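Local coordinates for probable transcriptional regulator (Pseudomonas aeruginosa PAO1, PDB 2GEN), which probably binds regulatory DNA through a TetR-type helix-turn-helix and acts as a transcription factor, at residues E81-L86 and A134-Y139. Numbering follows the deposited sequence.
Sequences EETVRL and AALAGY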
loop_
_atom_site.group_PDB
_atom_site.type_symbol
_atom_site.label_atom_id
_atom_site.label_comp_id
_atom_site.label_asym_id
_atom_site.label_seq_id
_atom_site.Cartn_x
_atom_site.Cartn_y
_atom_site.Cartn_z
ATOM N N GLU A 81 12.630 16.520 14.750
ATOM C CA GLU A 81 12.503 16.722 13.298
ATOM C C GLU A 81 13.384 15.730 12.507
ATOM O O GLU A 81 12.916 15.010 11.605
ATOM C CB GLU A 81 12.878 18.152 12.923
ATOM C CG GLU A 81 12.766 18.398 11.427
ATOM C CD GLU A 81 13.122 19.805 11.002
ATOM O OE1 GLU A 81 13.471 20.650 11.847
ATOM O OE2 GLU A 81 13.096 20.064 9.779
ATOM N N GLU A 82 14.669 15.660 12.848
ATOM C CA GLU A 82 15.520 14.667 12.186
ATOM C C GLU A 82 15.051 13.212 12.370
ATOM O O GLU A 82 15.147 12.365 11.470
ATOM C CB GLU A 82 16.958 14.809 12.674
ATOM C CG GLU A 82 17.653 16.070 12.137
ATOM C CD GLU A 82 19.187 16.015 12.275
ATOM O OE1 GLU A 82 19.742 15.070 12.900
ATOM O OE2 GLU A 82 19.836 16.970 11.791
ATOM N N THR A 83 14.527 12.897 13.559
ATOM C CA THR A 83 14.061 11.527 13.812
ATOM C C THR A 83 12.905 11.142 12.879
ATOM O O THR A 83 12.862 10.060 12.316
ATOM C CB THR A 83 13.737 11.402 15.348
ATOM O OG1 THR A 83 14.913 11.729 16.107
ATOM C CG2 THR A 83 13.288 9.972 15.671
ATOM N N VAL A 84 11.956 12.062 12.708
ATOM C CA VAL A 84 10.839 11.860 11.833
ATOM C C VAL A 84 11.319 11.777 10.379
ATOM O O VAL A 84 10.986 10.848 9.658
ATOM C CB VAL A 84 9.831 12.998 12.004
ATOM C CG1 VAL A 84 8.767 12.924 10.939
ATOM C CG2 VAL A 84 9.124 12.825 13.367
ATOM N N ARG A 85 12.171 12.717 10.007
ATOM C CA ARG A 85 12.689 12.724 8.598
ATOM C C ARG A 85 13.363 11.405 8.268
ATOM O O ARG A 85 13.230 10.922 7.156
ATOM C CB ARG A 85 13.671 13.847 8.375
ATOM C CG ARG A 85 13.054 15.282 8.310
ATOM C CD ARG A 85 14.169 16.323 8.317
ATOM N NE ARG A 85 15.020 16.163 7.136
ATOM C CZ ARG A 85 14.751 16.671 5.924
ATOM N NH1 ARG A 85 13.696 17.461 5.703
ATOM N NH2 ARG A 85 15.599 16.420 4.917
ATOM N N LEU A 86 14.127 10.843 9.212
ATOM C CA LEU A 86 14.856 9.588 9.049
ATOM C C LEU A 86 13.951 8.448 8.652
ATOM O O LEU A 86 14.334 7.622 7.835
ATOM C CB LEU A 86 15.637 9.281 10.356
ATOM C CG LEU A 86 16.423 7.971 10.278
ATOM C CD1 LEU A 86 17.667 8.168 9.408
ATOM C CD2 LEU A 86 16.772 7.594 11.717
ATOM N N ALA A 134 10.401 3.343 21.002
ATOM C CA ALA A 134 11.386 3.890 21.962
ATOM C C ALA A 134 12.035 5.158 21.470
ATOM O O ALA A 134 12.231 6.085 22.260
ATOM C CB ALA A 134 12.441 2.827 22.308
ATOM N N ALA A 135 12.301 5.248 20.153
ATOM C CA ALA A 135 12.927 6.453 19.594
ATOM C C ALA A 135 12.029 7.696 19.643
ATOM O O ALA A 135 12.506 8.825 19.643
ATOM C CB ALA A 135 13.362 6.200 18.144
ATOM N N LEU A 136 10.716 7.475 19.585
ATOM C CA LEU A 136 9.783 8.596 19.500
ATOM C C LEU A 136 9.286 9.033 20.849
ATOM O O LEU A 136 8.766 10.136 20.971
ATOM C CB LEU A 136 8.586 8.171 18.624
ATOM C CG LEU A 136 8.917 7.939 17.144
ATOM C CD1 LEU A 136 7.789 7.254 16.425
ATOM C CD2 LEU A 136 9.304 9.281 16.475
ATOM N N ALA A 137 9.395 8.151 21.846
ATOM C CA ALA A 137 8.615 8.325 23.082
ATOM C C ALA A 137 8.989 9.592 23.882
ATOM O O ALA A 137 8.072 10.292 24.442
ATOM C CB ALA A 137 8.719 7.070 23.976
ATOM N N GLY A 138 10.296 9.910 23.948
ATOM C CA GLY A 138 10.714 11.102 24.737
ATOM C C GLY A 138 10.167 12.364 24.041
ATOM O O GLY A 138 9.630 13.288 24.667
ATOM N N TYR A 139 10.275 12.401 22.705
ATOM C CA TYR A 139 9.738 13.579 21.989
ATOM C C TYR A 139 8.235 13.721 22.196
ATOM O O TYR A 139 7.727 14.834 22.300
ATOM C CB TYR A 139 10.070 13.499 20.476
ATOM C CG TYR A 139 11.576 13.443 20.222
ATOM C CD1 TYR A 139 12.403 14.433 20.704
ATOM C CD2 TYR A 139 12.147 12.388 19.451
ATOM C CE1 TYR A 139 13.834 14.423 20.451
ATOM C CE2 TYR A 139 13.571 12.367 19.200
ATOM C CZ TYR A 139 14.372 13.412 19.693
ATOM O OH TYR A 139 15.758 13.466 19.510
#
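T83 on helix 80-97 meets L136 and Y139 on helix 118-141 where the two helices run roughly antiparallel, with segment axes 10.6 Å apart at an angle of 148°. The backbones are closest at T83 and L136, whose CA atoms lie 7.7 Å apart. Within 81-86, only T83 comes within contact distance of 134-139, and its two branches do different work. The methyl CG2 stands anti to the backbone N. It touches CD2 of L136 at 4.1 Å and comes within 4.2 Å of the backbone O of A135. The side chains of T83 and L136 pass each other in opposite directions, and CD2 is the leucine branch that lies against the threonine methyl. The hydroxyl branch goes to the tyrosine. OG1 of T83 is 3.4 Å from CE2 of Y139, and CB of T83 is 4.0 Å from the same carbon. OG1 approaches the ring obliquely. It stays 3.9 Å from OH of Y139, and the two hydroxyls do not bond. Instead OG1 is hydrogen-bonded to the backbone O of S79, one turn earlier. A chi1 of -58° sets OG1 anti to the carbonyl carbon, facing back toward S79. F74 of helix 51-76 touches both T83 and A135, and F153 of helix 150-169 touches L136. Y139 packs on L144 and F145 of the loop after its helix. The contact therefore joins the start of helix 80-97 to the end of helix 118-141 within the all-helical C-terminal part of this TetR-family protein. Its chemistry is van der Waals packing over a small area, 160 Å² in all. The buried threonine hydroxyl is satisfied by S79, just before the start of helix 80-97, and the two segments share no hydrogen bond.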